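Local structure of fibrinogen-binding protein (3T49) at residues P28-T33 with K65-I70; K42-K47 with V51-A56; N14-Y19 with M36-A41. The protein probably inhibits the complement C3 convertases of the host, as a secreted staphylococcal virulence factor of the SCIN family. One frame throughout, in Å; residues are numbered along the deposited sequence.

Overall arrangement
From the N terminus, helix 5-13 is followed by helix 16-22, and the long helices 28-47 and 50-72 complete an all-helical bundle. Contact 3 closes first, bringing the start of helix 16-22 against the middle of helix 28-47 near the centre of the chain. Contact 2 then joins the end of helix 28-47 to the start of helix 50-72 across a short turn. Contact 1 pairs the far ends of the same two helices, so contact 2 nests inside its loop, about 20 Å away between centres. Contacts 1 and 3 cross along the chain and touch through Tyr19, which meets Ile67 and Asp68.

Contact 1. Residues P28-T33 with K65-I70; sequences PYYKRT and KEIDEI. With SO4 (sulfate ion), chain F; SO4 (sulfate ion), chain G.
Tyr30 bridges the distance between helix 28-33 and helix 65-70, whose local axes approach no closer than 11.2 Å, and its side chain meets a different partner at each level. CB lies beside CG1 and CD1 of Ile67. With CG beside the backbone N and anti to the carbonyl carbon (chi1 -64°), the ring is sent toward helix 50-72, where its CD1 packs 3.8 Å from CG1 of Ile67 as the two side chains slide past each other in opposite directions. CE1 comes loosely against CB of Glu66. At the far end the CD1 methyl of Ile70 approaches from the opposite direction, 3.5 Å from CZ and 3.3 Å from OH of Tyr30. Within 28-33, CD2 of Tyr29 sits 3.7 Å above the centre of the Tyr30 ring, backing it on one face. A polar bridge runs alongside this apolar contact: one water lies 2.8 Å from OH of Tyr29 and donates to OE1 of Glu66, whose OE2 forms a salt bridge with Lys62. Away from the interface Arg32 holds a sulfate, probably from the crystallisation liquor, by two nearly straight bonds, NE to O1 and NH2 to O3. Ile63 of helix 50-72 touches Tyr29, Tyr30 and Thr33, while Tyr19 of helix 16-22 packs on Ile67, so the two roughly antiparallel helices meet beside a third helix of the bundle.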
loop_
_atom_site.group_PDB
_atom_site.type_symbol
_atom_site.label_atom_id
_atom_site.label_comp_id
_atom_site.label_asym_id
_atom_site.label_seq_id
_atom_site.Cartn_x
_atom_site.Cartn_y
_atom_site.Cartn_z
ATOM N N PRO A 28 -13.063 8.509 0.555
ATOM C CA PRO A 28 -12.907 7.105 0.985
ATOM C C PRO A 28 -12.128 6.187 0.045
ATOM O O PRO A 28 -11.620 5.160 0.500
ATOM C CB PRO A 28 -14.355 6.635 1.109
ATOM C CG PRO A 28 -15.123 7.848 1.435
ATOM C CD PRO A 28 -14.465 8.959 0.659
ATOM N N TYR A 29 -12.009 6.524 -1.235
ATOM C CA TYR A 29 -11.209 5.751 -2.170
ATOM C C TYR A 29 -9.824 5.452 -1.612
ATOM O O TYR A 29 -9.318 4.343 -1.789
ATOM C CB TYR A 29 -11.088 6.500 -3.520
ATOM C CG TYR A 29 -10.062 5.891 -4.433
ATOM C CD1 TYR A 29 -10.374 4.813 -5.244
ATOM C CD2 TYR A 29 -8.760 6.400 -4.479
ATOM C CE1 TYR A 29 -9.430 4.239 -6.055
ATOM C CE2 TYR A 29 -7.809 5.825 -5.269
ATOM C CZ TYR A 29 -8.146 4.749 -6.077
ATOM O OH TYR A 29 -7.192 4.159 -6.881
ATOM N N TYR A 30 -9.179 6.451 -1.004
ATOM C CA TYR A 30 -7.783 6.297 -0.666
ATOM C C TYR A 30 -7.581 5.216 0.394
ATOM O O TYR A 30 -6.787 4.293 0.208
ATOM C CB TYR A 30 -7.155 7.669 -0.296
ATOM C CG TYR A 30 -7.196 8.562 -1.501
ATOM C CD1 TYR A 30 -6.239 8.425 -2.508
ATOM C CD2 TYR A 30 -8.230 9.459 -1.678
ATOM C CE1 TYR A 30 -6.321 9.194 -3.648
ATOM C CE2 TYR A 30 -8.315 10.247 -2.839
ATOM C CZ TYR A 30 -7.354 10.080 -3.790
ATOM O OH TYR A 30 -7.436 10.823 -4.951
ATOM N N LYS A 31 -8.322 5.302 1.479
ATOM C CA LYS A 31 -8.210 4.277 2.512
ATOM C C LYS A 31 -8.612 2.897 2.007
ATOM O O LYS A 31 -7.963 1.901 2.328
ATOM C CB LYS A 31 -9.025 4.668 3.731
ATOM C CG LYS A 31 -8.733 3.740 4.916
ATOM C CD LYS A 31 -9.417 4.199 6.184
ATOM C CE LYS A 31 -9.422 3.062 7.199
ATOM N NZ LYS A 31 -10.512 2.053 6.879
ATOM N N ARG A 32 -9.670 2.800 1.220
ATOM C CA ARG A 32 -10.065 1.468 0.777
ATOM C C ARG A 32 -9.064 0.862 -0.196
ATOM O O ARG A 32 -8.889 -0.354 -0.193
ATOM C CB ARG A 32 -11.521 1.389 0.287
ATOM C CG ARG A 32 -11.794 2.006 -1.046
ATOM C CD ARG A 32 -13.163 1.533 -1.646
ATOM N NE ARG A 32 -13.457 2.367 -2.811
ATOM C CZ ARG A 32 -14.111 3.521 -2.768
ATOM N NH1 ARG A 32 -14.594 4.008 -1.648
ATOM N NH2 ARG A 32 -14.269 4.199 -3.892
ATOM N N THR A 33 -8.338 1.690 -0.953
ATOM C CA THR A 33 -7.279 1.187 -1.810
ATOM C C THR A 33 -6.086 0.685 -0.971
ATOM O O THR A 33 -5.509 -0.377 -1.246
ATOM C CB THR A 33 -6.873 2.250 -2.853
ATOM O OG1 THR A 33 -8.030 2.591 -3.625
ATOM C CG2 THR A 33 -5.801 1.702 -3.773
ATOM N N LYS A 65 2.049 7.747 -3.261
ATOM C CA LYS A 65 2.432 8.926 -4.053
ATOM C C LYS A 65 1.215 9.809 -4.286
ATOM O O LYS A 65 1.329 11.047 -4.184
ATOM C CB LYS A 65 3.059 8.490 -5.376
ATOM C CG LYS A 65 3.587 9.679 -6.172
ATOM C CD LYS A 65 4.397 9.199 -7.384
ATOM C CE LYS A 65 5.124 10.393 -8.033
ATOM N NZ LYS A 65 5.872 10.035 -9.262
ATOM N N GLU A 66 0.071 9.217 -4.623
ATOM C CA GLU A 66 -1.161 9.988 -4.836
ATOM C C GLU A 66 -1.550 10.763 -3.579
ATOM O O GLU A 66 -1.910 11.954 -3.653
ATOM C CB GLU A 66 -2.318 9.106 -5.311
ATOM C CG GLU A 66 -2.142 8.708 -6.751
ATOM C CD GLU A 66 -2.957 7.535 -7.205
ATOM O OE1 GLU A 66 -3.436 6.762 -6.372
ATOM O OE2 GLU A 66 -3.055 7.337 -8.441
ATOM N N ILE A 67 -1.475 10.108 -2.433
ATOM C CA ILE A 67 -1.842 10.737 -1.177
ATOM C C ILE A 67 -0.861 11.845 -0.851
ATOM O O ILE A 67 -1.284 12.965 -0.497
ATOM C CB ILE A 67 -1.919 9.693 -0.062
ATOM C CG1 ILE A 67 -3.142 8.792 -0.281
ATOM C CG2 ILE A 67 -1.980 10.369 1.290
ATOM C CD1 ILE A 67 -3.120 7.542 0.586
ATOM N N ASP A 68 0.430 11.600 -0.989
ATOM C CA ASP A 68 1.428 12.627 -0.761
ATOM C C ASP A 68 1.182 13.848 -1.666
ATOM O O ASP A 68 1.256 14.998 -1.212
ATOM C CB ASP A 68 2.847 12.117 -1.040
ATOM C CG ASP A 68 3.379 11.189 0.021
ATOM O OD1 ASP A 68 2.825 11.136 1.115
ATOM O OD2 ASP A 68 4.444 10.538 -0.246
ATOM N N GLU A 69 0.882 13.622 -2.929
ATOM C CA GLU A 69 0.726 14.731 -3.859
ATOM C C GLU A 69 -0.520 15.538 -3.556
ATOM O O GLU A 69 -0.466 16.771 -3.643
ATOM C CB GLU A 69 0.814 14.235 -5.297
ATOM C CG GLU A 69 2.271 13.852 -5.641
ATOM C CD GLU A 69 2.524 13.516 -7.081
ATOM O OE1 GLU A 69 1.553 13.351 -7.827
ATOM O OE2 GLU A 69 3.721 13.417 -7.428
ATOM N N ILE A 70 -1.604 14.922 -3.113
ATOM C CA ILE A 70 -2.788 15.716 -2.756
ATOM C C ILE A 70 -2.490 16.537 -1.504
ATOM O O ILE A 70 -2.809 17.746 -1.423
ATOM C CB ILE A 70 -4.009 14.841 -2.501
ATOM C CG1 ILE A 70 -4.507 14.217 -3.799
ATOM C CG2 ILE A 70 -5.164 15.664 -1.909
ATOM C CD1 ILE A 70 -5.509 13.075 -3.559
HETATM S S SO4 F . -12.799 1.557 -6.390
HETATM O O1 SO4 F . -12.353 1.101 -5.075
HETATM O O2 SO4 F . -13.787 0.616 -6.905
HETATM O O3 SO4 F . -13.381 2.887 -6.277
HETATM O O4 SO4 F . -11.656 1.604 -7.294
HETATM S S SO4 G . -12.960 4.321 8.559
HETATM O O1 SO4 G . -11.908 3.495 9.143
HETATM O O2 SO4 G . -14.211 4.086 9.274
HETATM O O3 SO4 G . -12.619 5.738 8.654
HETATM O O4 SO4 G . -13.124 3.956 7.160
HETATM O O HOH W 1 -4.366 4.198 -6.941
#

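Contact 2. Residues K42-K47 with V51-A56; sequences KAALKK and VSMADA
The local axes of helices 42-47 and 51-56 run roughly antiparallel at 151° and approach to 8.3 Å, forming a helical hairpin in which the chain leaves helix 28-47 and reverses through a short turn into helix 50-72. The backbones come nearest at Ala44 and Met53, with CA of Ala44 5.3 Å from CA of Met53. The small side chain of Ala44 fits this close approach: its CB points toward the other helix and touches CB of Ser52 at 3.5 Å and CG of Met53 at 3.6 Å. Met53 leaves its helix alongside this methyl, CG beside its backbone N (chi1 -73°), and passes Ala44 to reach Leu45. No hydrogen bond links the two segments, so their contact is one of close apolar fit. At the turn, OD1 of Asp49 accepts a hydrogen bond from the backbone N of Ser52. Helix 5-13 flanks the hairpin, with Leu9 against Met53 and Ala6, Arg10 and Leu13 against Leu45. Leu45 and Met53 cross at about a right angle, and CD2 of Leu45 rests 3.6 Å from SD of Met53.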
loop_
_atom_site.group_PDB
_atom_site.type_symbol
_atom_site.label_atom_id
_atom_site.label_comp_id
_atom_site.label_asym_id
_atom_site.label_seq_id
_atom_site.Cartn_x
_atom_site.Cartn_y
_atom_site.Cartn_z
ATOM N N LYS A 42 -0.179 -8.879 2.267
ATOM C CA LYS A 42 0.024 -9.852 3.338
ATOM C C LYS A 42 -0.178 -11.261 2.851
ATOM O O LYS A 42 0.590 -12.159 3.230
ATOM C CB LYS A 42 -0.867 -9.522 4.532
ATOM C CG LYS A 42 -0.489 -8.237 5.179
ATOM C CD LYS A 42 -1.394 -7.837 6.336
ATOM C CE LYS A 42 -0.915 -6.528 6.927
ATOM N NZ LYS A 42 -1.636 -6.113 8.161
ATOM N N ALA A 43 -1.166 -11.482 2.000
ATOM C CA ALA A 43 -1.399 -12.813 1.434
ATOM C C ALA A 43 -0.273 -13.222 0.509
ATOM O O ALA A 43 0.131 -14.398 0.523
ATOM C CB ALA A 43 -2.725 -12.844 0.691
ATOM N N ALA A 44 0.239 -12.289 -0.278
ATOM C CA ALA A 44 1.323 -12.585 -1.217
ATOM C C ALA A 44 2.582 -12.965 -0.471
ATOM O O ALA A 44 3.294 -13.903 -0.872
ATOM C CB ALA A 44 1.580 -11.414 -2.087
ATOM N N LEU A 45 2.869 -12.268 0.611
ATOM C CA LEU A 45 4.032 -12.644 1.431
ATOM C C LEU A 45 3.871 -14.055 2.002
ATOM O O LEU A 45 4.772 -14.875 1.904
ATOM C CB LEU A 45 4.259 -11.629 2.540
ATOM C CG LEU A 45 4.778 -10.254 2.097
ATOM C CD1 LEU A 45 4.581 -9.266 3.180
ATOM C CD2 LEU A 45 6.239 -10.367 1.695
ATOM N N LYS A 46 2.710 -14.370 2.541
ATOM C CA LYS A 46 2.482 -15.653 3.200
ATOM C C LYS A 46 2.584 -16.822 2.213
ATOM O O LYS A 46 2.946 -17.967 2.600
ATOM C CB LYS A 46 1.096 -15.597 3.858
ATOM C CG LYS A 46 0.702 -16.798 4.671
ATOM C CD LYS A 46 -0.376 -16.402 5.675
ATOM C CE LYS A 46 0.154 -15.345 6.660
ATOM N NZ LYS A 46 -0.728 -15.146 7.851
ATOM N N LYS A 47 2.261 -16.568 0.948
ATOM C CA LYS A 47 2.318 -17.604 -0.090
ATOM C C LYS A 47 3.629 -17.574 -0.894
ATOM O O LYS A 47 3.820 -18.400 -1.808
ATOM C CB LYS A 47 1.149 -17.465 -1.058
ATOM C CG LYS A 47 -0.223 -17.688 -0.450
ATOM C CD LYS A 47 -1.309 -17.536 -1.522
ATOM C CE LYS A 47 -2.729 -17.623 -0.947
ATOM N NZ LYS A 47 -3.356 -16.281 -0.726
ATOM N N VAL A 51 4.512 -12.747 -8.070
ATOM C CA VAL A 51 3.698 -11.977 -9.017
ATOM C C VAL A 51 2.787 -11.046 -8.202
ATOM O O VAL A 51 2.750 -9.828 -8.462
ATOM C CB VAL A 51 2.885 -12.899 -9.939
ATOM C CG1 VAL A 51 1.924 -12.112 -10.794
ATOM C CG2 VAL A 51 3.807 -13.685 -10.881
ATOM N N SER A 52 2.132 -11.579 -7.165
ATOM C CA SER A 52 1.265 -10.772 -6.310
ATOM C C SER A 52 2.083 -9.806 -5.486
ATOM O O SER A 52 1.619 -8.692 -5.225
ATOM C CB SER A 52 0.414 -11.659 -5.425
ATOM O OG SER A 52 -0.476 -12.422 -6.230
ATOM N N MET A 53 3.287 -10.176 -5.043
ATOM C CA MET A 53 4.142 -9.262 -4.273
ATOM C C MET A 53 4.474 -8.069 -5.134
ATOM O O MET A 53 4.410 -6.927 -4.654
ATOM C CB MET A 53 5.425 -9.948 -3.739
ATOM C CG MET A 53 5.130 -10.900 -2.597
ATOM S SD MET A 53 6.610 -11.499 -1.703
ATOM C CE MET A 53 7.318 -12.705 -2.825
ATOM N N ALA A 54 4.831 -8.283 -6.405
ATOM C CA ALA A 54 5.180 -7.179 -7.274
ATOM C C ALA A 54 3.986 -6.263 -7.508
ATOM O O ALA A 54 4.139 -5.032 -7.492
ATOM C CB ALA A 54 5.736 -7.720 -8.607
ATOM N N ASP A 55 2.820 -6.826 -7.705
ATOM C CA ASP A 55 1.610 -6.057 -7.976
ATOM C C ASP A 55 1.270 -5.200 -6.756
ATOM O O ASP A 55 0.903 -4.033 -6.898
ATOM C CB ASP A 55 0.469 -6.991 -8.321
ATOM C CG ASP A 55 0.605 -7.580 -9.724
ATOM O OD1 ASP A 55 1.425 -7.048 -10.501
ATOM O OD2 ASP A 55 -0.097 -8.565 -10.027
ATOM N N ALA A 56 1.381 -5.768 -5.563
ATOM C CA ALA A 56 1.068 -5.029 -4.338
ATOM C C ALA A 56 2.082 -3.930 -4.097
ATOM O O ALA A 56 1.727 -2.844 -3.629
ATOM C CB ALA A 56 0.999 -5.950 -3.151
#

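Contact 3. Residues N14-Y19 with M36-A41; sequences NKSNVY and MNEYRA
A small, largely polar contact, Ser16 and Asn17 against Glu38, joins the first turn of helix 16-22 to the middle of helix 28-47, the centre of the contact about 4 Å from the centre of the chain. It buries only 103 Å², and the backbones stay well apart, with CA of Ser16 7.2 Å from CA of Glu38. Glu38 spans this separation: its chain is extended beyond CG (chi2 176°), and the carboxylate arrives beside Ser16. OE2 of Glu38 lies 3.4 Å from CB of Ser16, and CG of Glu38 packs alongside the same CB. Ser16 has two conformers, so the approach of its OG to OE2, seen in one of them, is doubtful; in this conformer OG of Ser16 hydrogen-bonds to the backbone O of Leu13, at the end of the preceding helix. Asn17 takes part through water. One water donates to OE2 of Glu38 at 2.7 Å and also approaches OD1 of Asn17, so closely that this second bond is doubtful; the two acceptors are themselves 3.7 Å apart. The amide and carboxylate planes stand 83° to each other, the two side chains crossing at about a right angle. The water thus supplies a polar partner to a carboxylate in a buried setting. Around it the packing is apolar and aromatic: Ser16 also touches Ile34 and Tyr64, and Tyr19 stacks its ring with that of Tyr64. Helix 16-22, which follows 5-13, thus packs on 28-47 with helix 50-72 alongside, in a helical bundle like the three-helix bundle of SCIN proteins.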
loop_
_atom_site.group_PDB
_atom_site.type_symbol
_atom_site.label_atom_id
_atom_site.label_comp_id
_atom_site.label_asym_id
_atom_site.label_seq_id
_atom_site.Cartn_x
_atom_site.Cartn_y
_atom_site.Cartn_z
ATOM N N ASN A 14 4.817 -1.438 6.271
ATOM C CA ASN A 14 5.045 -0.837 7.582
ATOM C C ASN A 14 4.539 0.601 7.646
ATOM O O ASN A 14 4.360 1.121 8.732
ATOM C CB ASN A 14 6.528 -0.880 7.970
ATOM C CG ASN A 14 7.015 -2.287 8.339
ATOM O OD1 ASN A 14 6.235 -3.176 8.618
ATOM N ND2 ASN A 14 8.336 -2.450 8.337
ATOM N N LYS A 15 4.314 1.228 6.491
ATOM C CA LYS A 15 3.736 2.579 6.429
ATOM C C LYS A 15 2.239 2.586 6.171
ATOM O O LYS A 15 1.624 3.651 6.155
ATOM C CB LYS A 15 4.405 3.386 5.316
ATOM C CG LYS A 15 5.896 3.304 5.302
ATOM C CD LYS A 15 6.451 4.193 4.183
ATOM C CE LYS A 15 7.782 3.664 3.631
ATOM N NZ LYS A 15 8.764 3.439 4.704
ATOM N N SER A 16 1.635 1.431 5.961
ATOM C CA SER A 16 0.244 1.405 5.504
ATOM C C SER A 16 -0.765 1.968 6.490
ATOM O O SER A 16 -1.705 2.649 6.088
ATOM C CB SER A 16 -0.168 -0.005 5.043
ATOM O OG SER A 16 -0.083 -0.959 6.102
ATOM N N ASN A 17 -0.603 1.682 7.779
ATOM C CA ASN A 17 -1.573 2.220 8.742
ATOM C C ASN A 17 -1.468 3.739 8.904
ATOM O O ASN A 17 -2.448 4.433 9.073
ATOM C CB ASN A 17 -1.443 1.515 10.100
ATOM C CG ASN A 17 -1.852 0.049 10.049
ATOM O OD1 ASN A 17 -2.883 -0.299 9.494
ATOM N ND2 ASN A 17 -1.024 -0.813 10.609
ATOM N N VAL A 18 -0.243 4.248 8.841
ATOM C CA VAL A 18 0.007 5.671 8.865
ATOM C C VAL A 18 -0.692 6.325 7.661
ATOM O O VAL A 18 -1.391 7.339 7.791
ATOM C CB VAL A 18 1.538 5.955 8.869
ATOM C CG1 VAL A 18 1.857 7.341 8.399
ATOM C CG2 VAL A 18 2.103 5.747 10.281
ATOM N N TYR A 19 -0.500 5.774 6.465
ATOM C CA TYR A 19 -1.133 6.342 5.299
ATOM C C TYR A 19 -2.651 6.223 5.385
ATOM O O TYR A 19 -3.340 7.146 4.972
ATOM C CB TYR A 19 -0.586 5.713 3.991
ATOM C CG TYR A 19 0.616 6.449 3.452
ATOM C CD1 TYR A 19 1.892 6.191 3.922
ATOM C CD2 TYR A 19 0.462 7.460 2.521
ATOM C CE1 TYR A 19 2.996 6.901 3.463
ATOM C CE2 TYR A 19 1.548 8.171 2.069
ATOM C CZ TYR A 19 2.797 7.886 2.540
ATOM O OH TYR A 19 3.904 8.589 2.089
ATOM N N MET A 36 -7.285 -2.724 0.625
ATOM C CA MET A 36 -7.232 -3.792 -0.362
ATOM C C MET A 36 -5.797 -4.294 -0.532
ATOM O O MET A 36 -5.538 -5.503 -0.593
ATOM C CB MET A 36 -7.783 -3.323 -1.714
ATOM C CG MET A 36 -7.610 -4.318 -2.842
ATOM S SD MET A 36 -8.532 -5.817 -2.651
ATOM C CE MET A 36 -10.127 -5.275 -3.251
ATOM N N ASN A 37 -4.870 -3.358 -0.643
ATOM C CA ASN A 37 -3.505 -3.773 -0.874
ATOM C C ASN A 37 -2.786 -4.267 0.351
ATOM O O ASN A 37 -1.839 -5.026 0.211
ATOM C CB ASN A 37 -2.768 -2.700 -1.618
ATOM C CG ASN A 37 -3.165 -2.686 -3.073
ATOM O OD1 ASN A 37 -2.803 -3.592 -3.830
ATOM N ND2 ASN A 37 -3.943 -1.694 -3.469
ATOM N N GLU A 38 -3.249 -3.916 1.544
ATOM C CA GLU A 38 -2.759 -4.564 2.743
ATOM C C GLU A 38 -3.088 -6.024 2.667
ATOM O O GLU A 38 -2.249 -6.888 2.924
ATOM C CB GLU A 38 -3.410 -3.977 3.991
ATOM C CG GLU A 38 -2.904 -2.596 4.330
ATOM C CD GLU A 38 -3.632 -1.989 5.515
ATOM O OE1 GLU A 38 -4.445 -2.687 6.176
ATOM O OE2 GLU A 38 -3.389 -0.811 5.823
ATOM N N TYR A 39 -4.328 -6.330 2.321
ATOM C CA TYR A 39 -4.757 -7.721 2.218
ATOM C C TYR A 39 -3.954 -8.479 1.168
ATOM O O TYR A 39 -3.465 -9.590 1.418
ATOM C CB TYR A 39 -6.256 -7.780 1.887
ATOM C CG TYR A 39 -6.752 -9.138 1.473
ATOM C CD1 TYR A 39 -6.995 -10.112 2.404
ATOM C CD2 TYR A 39 -6.946 -9.433 0.135
ATOM C CE1 TYR A 39 -7.463 -11.371 2.025
ATOM C CE2 TYR A 39 -7.412 -10.690 -0.259
ATOM C CZ TYR A 39 -7.657 -11.644 0.702
ATOM O OH TYR A 39 -8.115 -12.898 0.334
ATOM N N ARG A 40 -3.819 -7.893 -0.018
ATOM C CA ARG A 40 -3.128 -8.571 -1.110
ATOM C C ARG A 40 -1.650 -8.741 -0.777
ATOM O O ARG A 40 -1.094 -9.802 -1.045
ATOM C CB ARG A 40 -3.288 -7.779 -2.404
ATOM C CG ARG A 40 -4.691 -7.799 -2.962
ATOM C CD ARG A 40 -4.776 -7.034 -4.253
ATOM N NE ARG A 40 -6.086 -7.242 -4.858
ATOM C CZ ARG A 40 -6.611 -6.457 -5.784
ATOM N NH1 ARG A 40 -5.957 -5.389 -6.184
ATOM N NH2 ARG A 40 -7.811 -6.727 -6.285
ATOM N N ALA A 41 -1.021 -7.727 -0.197
ATOM C CA ALA A 41 0.411 -7.810 0.179
ATOM C C ALA A 41 0.647 -8.871 1.229
ATOM O O ALA A 41 1.576 -9.696 1.112
ATOM C CB ALA A 41 0.913 -6.491 0.698
HETATM O O HOH W 2 -4.708 0.222 7.903
#